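Local coordinates for protein phosphomethylpyrimidine kinase (Pyrococcus furiosus, PDB 2PB9) that probably makes thiamine phosphate from hydroxymethylpyrimidine diphosphate and a thiazole phosphate through this C-terminal ThiN domain, its N-terminal kinase domain probably phosphorylating the hydroxymethylpyrimidine precursor, at residues Ala79-Thr84 and Met168-Gly173; Pro90-Ala95 and Arg153-Tyr158; Glu20-Val25 and Glu181-Leu186. All coordinates share one frame; numbering follows the deposited sequence.

Contact 1: residues Ala79-Thr84 and Met168-Gly173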
loop_
_atom_site.group_PDB
_atom_site.type_symbol
_atom_site.label_atom_id
_atom_site.label_comp_id
_atom_site.label_asym_id
_atom_site.label_seq_id
_atom_site.Cartn_x
_atom_site.Cartn_y
_atom_site.Cartn_z
ATOM N N ALA A 79 4.858 -18.913 -16.193
ATOM C CA ALA A 79 5.197 -20.336 -16.225
ATOM C C ALA A 79 5.039 -20.960 -14.850
ATOM O O ALA A 79 4.528 -22.074 -14.713
ATOM C CB ALA A 79 6.621 -20.538 -16.732
ATOM N N ARG A 80 5.499 -20.245 -13.832
ATOM C CA ARG A 80 5.387 -20.723 -12.461
ATOM C C ARG A 80 3.915 -20.848 -12.104
ATOM O O ARG A 80 3.510 -21.786 -11.430
ATOM C CB ARG A 80 6.080 -19.755 -11.492
ATOM C CG ARG A 80 7.578 -20.010 -11.295
ATOM C CD ARG A 80 8.443 -18.818 -11.723
ATOM N NE ARG A 80 8.163 -17.608 -10.948
ATOM C CZ ARG A 80 8.962 -17.107 -10.008
ATOM N NH1 ARG A 80 10.114 -17.708 -9.714
ATOM N NH2 ARG A 80 8.604 -16.003 -9.352
ATOM N N ALA A 81 3.117 -19.897 -12.565
ATOM C CA ALA A 81 1.687 -19.906 -12.302
ATOM C C ALA A 81 1.016 -21.135 -12.914
ATOM O O ALA A 81 0.300 -21.871 -12.223
ATOM C CB ALA A 81 1.058 -18.641 -12.865
ATOM N N VAL A 82 1.246 -21.349 -14.210
ATOM C CA VAL A 82 0.648 -22.480 -14.904
ATOM C C VAL A 82 1.208 -23.782 -14.357
ATOM O O VAL A 82 0.488 -24.766 -14.221
ATOM C CB VAL A 82 0.878 -22.406 -16.450
ATOM C CG1 VAL A 82 2.160 -23.110 -16.847
ATOM C CG2 VAL A 82 -0.277 -23.035 -17.172
ATOM N N LEU A 83 2.490 -23.770 -14.020
ATOM C CA LEU A 83 3.154 -24.947 -13.490
ATOM C C LEU A 83 2.506 -25.329 -12.160
ATOM O O LEU A 83 2.175 -26.492 -11.936
ATOM C CB LEU A 83 4.657 -24.657 -13.327
ATOM C CG LEU A 83 5.667 -25.686 -13.886
ATOM C CD1 LEU A 83 5.161 -26.299 -15.183
ATOM C CD2 LEU A 83 7.010 -25.011 -14.114
ATOM N N THR A 84 2.308 -24.340 -11.292
ATOM C CA THR A 84 1.685 -24.555 -9.985
ATOM C C THR A 84 0.224 -24.986 -10.146
ATOM O O THR A 84 -0.285 -25.843 -9.410
ATOM C CB THR A 84 1.745 -23.258 -9.137
ATOM O OG1 THR A 84 3.095 -23.027 -8.722
ATOM C CG2 THR A 84 0.835 -23.346 -7.912
HETATM N N MSE A 168 -3.350 -8.244 -11.867
HETATM C CA MSE A 168 -3.376 -9.096 -13.045
HETATM C C MSE A 168 -4.588 -9.996 -13.083
HETATM O O MSE A 168 -5.198 -10.303 -12.057
HETATM C CB MSE A 168 -2.149 -10.012 -13.099
HETATM C CG MSE A 168 -0.925 -9.431 -13.746
HETATM SE SE MSE A 168 -1.279 -8.688 -15.492
HETATM C CE MSE A 168 -0.348 -7.010 -15.210
ATOM N N ILE A 169 -4.910 -10.431 -14.290
ATOM C CA ILE A 169 -5.997 -11.351 -14.514
ATOM C C ILE A 169 -5.335 -12.479 -15.296
ATOM O O ILE A 169 -4.743 -12.258 -16.356
ATOM C CB ILE A 169 -7.143 -10.697 -15.345
ATOM C CG1 ILE A 169 -7.929 -9.714 -14.460
ATOM C CG2 ILE A 169 -8.063 -11.774 -15.942
ATOM C CD1 ILE A 169 -9.049 -8.975 -15.181
ATOM N N LEU A 170 -5.392 -13.680 -14.735
ATOM C CA LEU A 170 -4.833 -14.858 -15.380
ATOM C C LEU A 170 -6.002 -15.733 -15.844
ATOM O O LEU A 170 -6.992 -15.913 -15.130
ATOM C CB LEU A 170 -3.955 -15.639 -14.397
ATOM C CG LEU A 170 -2.961 -14.794 -13.594
ATOM C CD1 LEU A 170 -2.208 -15.684 -12.628
ATOM C CD2 LEU A 170 -1.997 -14.093 -14.516
ATOM N N VAL A 171 -5.893 -16.240 -17.064
ATOM C CA VAL A 171 -6.913 -17.109 -17.619
ATOM C C VAL A 171 -6.209 -18.345 -18.133
ATOM O O VAL A 171 -5.238 -18.245 -18.883
ATOM C CB VAL A 171 -7.700 -16.420 -18.754
ATOM C CG1 VAL A 171 -6.807 -15.462 -19.500
ATOM C CG2 VAL A 171 -8.269 -17.466 -19.701
ATOM N N PHE A 172 -6.730 -19.518 -17.731
ATOM C CA PHE A 172 -6.113 -20.796 -18.059
ATOM C C PHE A 172 -6.975 -21.576 -19.039
ATOM O O PHE A 172 -8.176 -21.445 -19.132
ATOM C CB PHE A 172 -5.876 -21.617 -16.792
ATOM C CG PHE A 172 -5.160 -20.863 -15.713
ATOM C CD1 PHE A 172 -5.794 -19.839 -15.031
ATOM C CD2 PHE A 172 -3.855 -21.179 -15.386
ATOM C CE1 PHE A 172 -5.135 -19.141 -14.036
ATOM C CE2 PHE A 172 -3.189 -20.485 -14.393
ATOM C CZ PHE A 172 -3.830 -19.465 -13.716
ATOM N N GLY A 173 -6.257 -22.474 -19.744
ATOM C CA GLY A 173 -6.865 -23.357 -20.715
ATOM C C GLY A 173 -5.997 -24.594 -20.799
ATOM O O GLY A 173 -4.857 -24.591 -20.329
#

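Contact 2: residues Pro90-Ala95 and Arg153-Tyr158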
loop_
_atom_site.group_PDB
_atom_site.type_symbol
_atom_site.label_atom_id
_atom_site.label_comp_id
_atom_site.label_asym_id
_atom_site.label_seq_id
_atom_site.Cartn_x
_atom_site.Cartn_y
_atom_site.Cartn_z
ATOM N N PRO A 90 -3.515 -30.949 -13.920
ATOM C CA PRO A 90 -2.432 -31.292 -14.843
ATOM C C PRO A 90 -2.730 -31.169 -16.336
ATOM O O PRO A 90 -1.815 -31.195 -17.147
ATOM C CB PRO A 90 -2.057 -32.715 -14.421
ATOM C CG PRO A 90 -3.324 -33.242 -13.788
ATOM C CD PRO A 90 -3.784 -32.065 -12.997
ATOM N N GLU A 91 -3.997 -31.027 -16.701
ATOM C CA GLU A 91 -4.360 -30.894 -18.107
ATOM C C GLU A 91 -4.284 -29.447 -18.579
ATOM O O GLU A 91 -4.247 -29.178 -19.776
ATOM C CB GLU A 91 -5.775 -31.422 -18.345
ATOM C CG GLU A 91 -5.949 -32.878 -17.967
ATOM C CD GLU A 91 -5.109 -33.810 -18.830
ATOM O OE1 GLU A 91 -3.880 -33.582 -18.936
ATOM O OE2 GLU A 91 -5.679 -34.771 -19.398
ATOM N N TYR A 92 -4.251 -28.514 -17.639
ATOM C CA TYR A 92 -4.209 -27.109 -18.001
ATOM C C TYR A 92 -2.807 -26.540 -18.031
ATOM O O TYR A 92 -2.346 -25.944 -17.057
ATOM C CB TYR A 92 -5.090 -26.311 -17.044
ATOM C CG TYR A 92 -6.544 -26.647 -17.212
ATOM C CD1 TYR A 92 -7.029 -27.912 -16.872
ATOM C CD2 TYR A 92 -7.422 -25.736 -17.795
ATOM C CE1 TYR A 92 -8.351 -28.268 -17.119
ATOM C CE2 TYR A 92 -8.752 -26.079 -18.047
ATOM C CZ TYR A 92 -9.207 -27.348 -17.708
ATOM O OH TYR A 92 -10.508 -27.698 -17.974
ATOM N N ARG A 93 -2.137 -26.715 -19.166
ATOM C CA ARG A 93 -0.780 -26.230 -19.323
ATOM C C ARG A 93 -0.626 -25.013 -20.202
ATOM O O ARG A 93 0.446 -24.765 -20.752
ATOM C CB ARG A 93 0.129 -27.340 -19.830
ATOM C CG ARG A 93 -0.556 -28.389 -20.650
ATOM C CD ARG A 93 -0.110 -29.740 -20.153
ATOM N NE ARG A 93 -0.157 -30.733 -21.211
ATOM C CZ ARG A 93 0.596 -30.701 -22.303
ATOM N NH1 ARG A 93 1.468 -29.720 -22.487
ATOM N NH2 ARG A 93 0.470 -31.654 -23.214
ATOM N N SER A 94 -1.704 -24.254 -20.334
ATOM C CA SER A 94 -1.676 -23.033 -21.113
ATOM C C SER A 94 -2.286 -21.956 -20.233
ATOM O O SER A 94 -3.079 -22.250 -19.333
ATOM C CB SER A 94 -2.494 -23.179 -22.394
ATOM O OG SER A 94 -2.356 -22.021 -23.207
ATOM N N ALA A 95 -1.902 -20.712 -20.484
ATOM C CA ALA A 95 -2.422 -19.589 -19.718
ATOM C C ALA A 95 -1.999 -18.300 -20.396
ATOM O O ALA A 95 -1.210 -18.319 -21.338
ATOM C CB ALA A 95 -1.882 -19.630 -18.276
ATOM N N ARG A 153 -12.944 -25.684 -10.425
ATOM C CA ARG A 153 -11.688 -25.256 -11.022
ATOM C C ARG A 153 -11.846 -23.849 -11.593
ATOM O O ARG A 153 -12.709 -23.591 -12.434
ATOM C CB ARG A 153 -11.263 -26.204 -12.145
ATOM C CG ARG A 153 -9.963 -25.797 -12.825
ATOM C CD ARG A 153 -9.657 -26.661 -14.041
ATOM N NE ARG A 153 -10.697 -26.554 -15.051
ATOM C CZ ARG A 153 -11.018 -25.418 -15.659
ATOM N NH1 ARG A 153 -10.373 -24.296 -15.359
ATOM N NH2 ARG A 153 -11.993 -25.398 -16.558
ATOM N N PRO A 154 -11.018 -22.913 -11.127
ATOM C CA PRO A 154 -11.139 -21.557 -11.653
ATOM C C PRO A 154 -10.377 -21.343 -12.958
ATOM O O PRO A 154 -9.155 -21.456 -13.005
ATOM C CB PRO A 154 -10.609 -20.700 -10.508
ATOM C CG PRO A 154 -9.576 -21.573 -9.892
ATOM C CD PRO A 154 -10.231 -22.932 -9.881
ATOM N N ASP A 155 -11.116 -21.046 -14.018
ATOM C CA ASP A 155 -10.520 -20.786 -15.324
ATOM C C ASP A 155 -9.830 -19.433 -15.268
ATOM O O ASP A 155 -8.871 -19.182 -15.998
ATOM C CB ASP A 155 -11.607 -20.745 -16.398
ATOM C CG ASP A 155 -12.328 -22.060 -16.534
ATOM O OD1 ASP A 155 -11.836 -22.912 -17.305
ATOM O OD2 ASP A 155 -13.372 -22.244 -15.857
ATOM N N ILE A 156 -10.350 -18.566 -14.403
ATOM C CA ILE A 156 -9.817 -17.221 -14.224
ATOM C C ILE A 156 -9.393 -16.971 -12.790
ATOM O O ILE A 156 -10.147 -17.201 -11.845
ATOM C CB ILE A 156 -10.848 -16.129 -14.566
ATOM C CG1 ILE A 156 -11.466 -16.393 -15.932
ATOM C CG2 ILE A 156 -10.186 -14.761 -14.527
ATOM C CD1 ILE A 156 -12.513 -17.479 -15.889
ATOM N N ILE A 157 -8.171 -16.492 -12.644
ATOM C CA ILE A 157 -7.632 -16.160 -11.340
ATOM C C ILE A 157 -7.039 -14.770 -11.512
ATOM O O ILE A 157 -6.334 -14.499 -12.484
ATOM C CB ILE A 157 -6.538 -17.168 -10.906
ATOM C CG1 ILE A 157 -7.154 -18.566 -10.752
ATOM C CG2 ILE A 157 -5.900 -16.713 -9.586
ATOM C CD1 ILE A 157 -6.173 -19.651 -10.374
ATOM N N TYR A 158 -7.356 -13.869 -10.596
ATOM C CA TYR A 158 -6.823 -12.522 -10.699
ATOM C C TYR A 158 -6.435 -12.076 -9.313
ATOM O O TYR A 158 -6.649 -12.797 -8.344
ATOM C CB TYR A 158 -7.872 -11.574 -11.285
ATOM C CG TYR A 158 -9.015 -11.288 -10.345
ATOM C CD1 TYR A 158 -8.971 -10.194 -9.475
ATOM C CD2 TYR A 158 -10.125 -12.139 -10.282
ATOM C CE1 TYR A 158 -9.999 -9.951 -8.567
ATOM C CE2 TYR A 158 -11.160 -11.906 -9.374
ATOM C CZ TYR A 158 -11.088 -10.809 -8.520
ATOM O OH TYR A 158 -12.098 -10.569 -7.614
#

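Contact 3: residues Glu20-Val25 and Glu181-Leu186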
loop_
_atom_site.group_PDB
_atom_site.type_symbol
_atom_site.label_atom_id
_atom_site.label_comp_id
_atom_site.label_asym_id
_atom_site.label_seq_id
_atom_site.Cartn_x
_atom_site.Cartn_y
_atom_site.Cartn_z
ATOM N N GLU A 20 -2.672 -11.598 -31.738
ATOM C CA GLU A 20 -2.289 -10.317 -32.318
ATOM C C GLU A 20 -3.308 -9.847 -33.355
ATOM O O GLU A 20 -3.706 -8.687 -33.352
ATOM C CB GLU A 20 -0.927 -10.416 -33.009
ATOM C CG GLU A 20 0.253 -10.579 -32.101
ATOM C CD GLU A 20 1.548 -10.642 -32.876
ATOM O OE1 GLU A 20 1.638 -11.498 -33.786
ATOM O OE2 GLU A 20 2.475 -9.851 -32.584
ATOM N N SER A 21 -3.726 -10.744 -34.241
ATOM C CA SER A 21 -4.675 -10.371 -35.277
ATOM C C SER A 21 -5.978 -9.796 -34.718
ATOM O O SER A 21 -6.499 -8.821 -35.257
ATOM C CB SER A 21 -4.970 -11.559 -36.207
ATOM O OG SER A 21 -5.883 -12.476 -35.632
ATOM N N ILE A 22 -6.505 -10.373 -33.644
ATOM C CA ILE A 22 -7.744 -9.849 -33.066
ATOM C C ILE A 22 -7.507 -8.495 -32.402
ATOM O O ILE A 22 -8.438 -7.854 -31.923
ATOM C CB ILE A 22 -8.374 -10.830 -32.044
ATOM C CG1 ILE A 22 -7.417 -11.094 -30.882
ATOM C CG2 ILE A 22 -8.735 -12.137 -32.743
ATOM C CD1 ILE A 22 -7.983 -12.056 -29.852
ATOM N N ASN A 23 -6.243 -8.078 -32.384
ATOM C CA ASN A 23 -5.828 -6.787 -31.835
ATOM C C ASN A 23 -6.429 -6.396 -30.486
ATOM O O ASN A 23 -7.221 -5.459 -30.397
ATOM C CB ASN A 23 -6.130 -5.683 -32.851
ATOM C CG ASN A 23 -5.711 -4.308 -32.360
ATOM O OD1 ASN A 23 -4.543 -4.083 -32.038
ATOM N ND2 ASN A 23 -6.666 -3.381 -32.297
ATOM N N PRO A 24 -6.035 -7.099 -29.414
ATOM C CA PRO A 24 -6.499 -6.873 -28.041
ATOM C C PRO A 24 -5.634 -5.863 -27.280
ATOM O O PRO A 24 -4.906 -6.223 -26.356
ATOM C CB PRO A 24 -6.401 -8.259 -27.440
ATOM C CG PRO A 24 -5.108 -8.744 -28.041
ATOM C CD PRO A 24 -5.221 -8.326 -29.491
ATOM N N VAL A 25 -5.719 -4.597 -27.660
ATOM C CA VAL A 25 -4.915 -3.578 -27.008
ATOM C C VAL A 25 -5.390 -3.246 -25.591
ATOM O O VAL A 25 -4.577 -3.134 -24.673
ATOM C CB VAL A 25 -4.887 -2.283 -27.849
ATOM C CG1 VAL A 25 -3.753 -1.379 -27.381
ATOM C CG2 VAL A 25 -4.728 -2.632 -29.319
ATOM N N GLU A 181 -9.728 -18.768 -26.966
ATOM C CA GLU A 181 -11.168 -18.737 -27.147
ATOM C C GLU A 181 -11.852 -17.931 -26.051
ATOM O O GLU A 181 -12.817 -17.223 -26.321
ATOM C CB GLU A 181 -11.725 -20.162 -27.223
ATOM C CG GLU A 181 -11.138 -20.952 -28.403
ATOM C CD GLU A 181 -11.817 -22.300 -28.662
ATOM O OE1 GLU A 181 -13.003 -22.299 -29.065
ATOM O OE2 GLU A 181 -11.164 -23.356 -28.473
ATOM N N LYS A 182 -11.354 -18.016 -24.823
ATOM C CA LYS A 182 -11.947 -17.260 -23.722
ATOM C C LYS A 182 -11.717 -15.779 -23.999
ATOM O O LYS A 182 -12.578 -14.938 -23.750
ATOM C CB LYS A 182 -11.277 -17.609 -22.388
ATOM C CG LYS A 182 -11.283 -19.065 -21.999
ATOM C CD LYS A 182 -12.470 -19.406 -21.138
ATOM C CE LYS A 182 -12.481 -20.887 -20.787
ATOM N NZ LYS A 182 -12.548 -21.751 -22.012
ATOM N N ILE A 183 -10.532 -15.464 -24.506
ATOM C CA ILE A 183 -10.182 -14.086 -24.803
ATOM C C ILE A 183 -11.102 -13.533 -25.877
ATOM O O ILE A 183 -11.599 -12.408 -25.769
ATOM C CB ILE A 183 -8.715 -13.981 -25.271
ATOM C CG1 ILE A 183 -7.787 -14.434 -24.142
ATOM C CG2 ILE A 183 -8.393 -12.550 -25.691
ATOM C CD1 ILE A 183 -7.929 -13.628 -22.859
ATOM N N LYS A 184 -11.325 -14.331 -26.916
ATOM C CA LYS A 184 -12.199 -13.928 -28.006
ATOM C C LYS A 184 -13.558 -13.516 -27.439
ATOM O O LYS A 184 -14.114 -12.488 -27.837
ATOM C CB LYS A 184 -12.347 -15.076 -29.011
ATOM C CG LYS A 184 -11.166 -15.215 -29.995
ATOM C CD LYS A 184 -11.211 -16.553 -30.736
ATOM C CE LYS A 184 -10.990 -16.405 -32.243
ATOM N NZ LYS A 184 -9.696 -15.759 -32.586
HETATM N N MSE A 185 -14.074 -14.307 -26.500
HETATM C CA MSE A 185 -15.362 -14.024 -25.861
HETATM C C MSE A 185 -15.332 -12.655 -25.198
HETATM O O MSE A 185 -16.267 -11.856 -25.322
HETATM C CB MSE A 185 -15.671 -15.055 -24.775
HETATM C CG MSE A 185 -16.053 -16.437 -25.247
HETATM SE SE MSE A 185 -16.352 -17.598 -23.704
HETATM C CE MSE A 185 -14.948 -18.906 -24.033
ATOM N N LEU A 186 -14.242 -12.410 -24.479
ATOM C CA LEU A 186 -14.037 -11.167 -23.748
ATOM C C LEU A 186 -14.254 -9.932 -24.611
ATOM O O LEU A 186 -14.340 -8.819 -24.103
ATOM C CB LEU A 186 -12.628 -11.148 -23.156
ATOM C CG LEU A 186 -12.354 -10.098 -22.085
ATOM C CD1 LEU A 186 -13.369 -10.238 -20.963
ATOM C CD2 LEU A 186 -10.943 -10.273 -21.555
#

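Contact 1: residues Ala79-Thr84 and Met168-Gly173
Phe172 meets Val82 and Ala81 with the rim of its ring. Its CE2 corner lies 4.4 Å from Val82 CA and 4.3 Å from Ala81 O, and both of these atoms sit near the ring plane, so the helix 77-86 backbone meets an edge and not a pi face. The neighbouring ring carbon is used as well: Phe172 CD2 is 4.4 Å from Val82 CG2. With chi1 at -51°, Phe172 CG stands beside the backbone N and anti to the carbonyl carbon, which sends the ring out from the strand toward the helix. Elsewhere the same ring stacks with Tyr85, one turn further along helix 77-86.

Two residues earlier on strand 168-173, Leu170 points the same way. Its CD1 continues the chain anti to CA (chi2 178°) and ends 4.4 Å from Ala81 CB, one methyl group against another. Ala81 is thus touched at two places, at its CB by Leu170 and at its carbonyl oxygen by Phe172. The small side chain of Ala81 points toward the strand, whereas that of Val82 leaves the helix to one side.

The short axes come within 10.4 Å of each other and are inclined by 49°, the spacing of a helix laid on a beta-sheet in an alpha/beta fold. Strand 168-173 runs between 94-98 and 154-159 in the mixed sheet, and Ile139 of helix 138-149 also packs on Ala81.

All four touching residues are buried, and no hydrogen bond or salt bridge joins the segments. The contact rests mainly on van der Waals packing and hydrophobic burial, with the Ala81 carbonyl oxygen at the ring edge the one polar atom among the closest touches, so the fit of helix to sheet here depends on side-chain shape without directional bonds.

Contact 2: residues Pro90-Ala95 and Arg153-Tyr158
Arg153 leaves its backbone with CG anti to N and stays extended through chi2, then bends at chi3 (61°), a turn that brings its guanidinium under the phenol of Tyr92. Tyr92 comes from the opposite direction, its CG beside the backbone N and anti to the carbonyl carbon. The two flat groups overlap with their planes 27° apart.

Arg153 CD lies over one face of the Tyr92 ring, 3.9 Å from the centroid and 18° from the ring normal, which makes a CH-pi contact. Farther out, the rim of the ring covers the guanidinium: Tyr92 CZ is 3.3 Å from Arg153 CZ. Tyr92 OH lies 3.1 Å from Arg153 NE, yet no hydrogen bond results, because the hydroxyl is above the face of the guanidinium while its N-H groups point outward in the plane.

Those in-plane donors serve Asp155 instead. Arg153 NH2 forms a salt bridge with Asp155 OD1 at 2.6 Å, meeting the oxygen on its syn side and lying out of the carboxylate plane; a weak second bond runs from Arg153 NH1 to the same Asp155 OD1. Arg153 NH1 also bonds Tyr85 OH, so Asp155 in its plane, together with the bond to Tyr85, probably holds the rotation of the group beneath the phenol. An alanine in place of Arg153 would probably open a gap under the Tyr92 ring and deprive the Asp155 carboxylate of its cationic mate.

The contact joins the loop leading into strand 94-98 to the corner from which strand 154-159 sets out. Strand 168-173 runs between these strands, Tyr85 OH of helix 77-86 also bonds Pro154 O, and Lys182 of helix 176-185 packs on Asp155.

Contact 3: residues Glu20-Val25 and Glu181-Leu186
Ile22 contributes most to this contact and touches two successive residues of helix 176-185 with separate branches. CG1 is placed between the backbone N and the carbonyl carbon (chi1 61°), and CD1 then extends anti to CA. That carries Ile22 CD1 to 4.2 Å from Ile183 CG2, a methyl-to-methyl apolar contact. Its other branch, CG2, stands beside the backbone N and lies 3.8 Å from Lys184 NZ.

Ile22 lies just past the end of helix 5-21. Asn23 leaves helical geometry with a positive phi of 45°, while its backbone N still bonds Glu20 O at 2.8 Å, and the chain turns away just as Ile22 faces helix 176-185. The loop just past the N-terminal helix of the ThiN domain thus meets its C-terminal helix, which packs through Ile183 on Val171 of strand 168-173 in the mixed sheet.

Ile183 also packs on Phe19 of helix 5-21, continuing the apolar patch inward. Lys184 crosses Ile22 at about a right angle, its chain bent at chi3 and chi4; the ammonium group passes the methyl and forms a salt bridge with Glu18 of helix 5-21.

Overall arrangement
Contact 1 lies in the core, all its touching residues buried; contacts 2 and 3 are partly buried. The centre of contact 3 is about 17 Å from the centres of both others, while those of contacts 1 and 2 are about 6 Å apart. Contacts 1 and 2 adjoin through the sheet, where Leu170 N meets Ile157 O at 2.6 Å, a probable hydrogen bond. Strand 168-173 offers contact 1 Leu170 and Phe172, while Val171 CG1 meets Ile183 CD1 of contact 3 at 4.0 Å. Chemistry follows depth: almost wholly apolar, without hydrogen bonds, in contact 1; in contact 2 an arginine whose CD lies over a tyrosine face while its guanidinium is paired with an aspartate; aliphatic packing bordered by a lysine in contact 3.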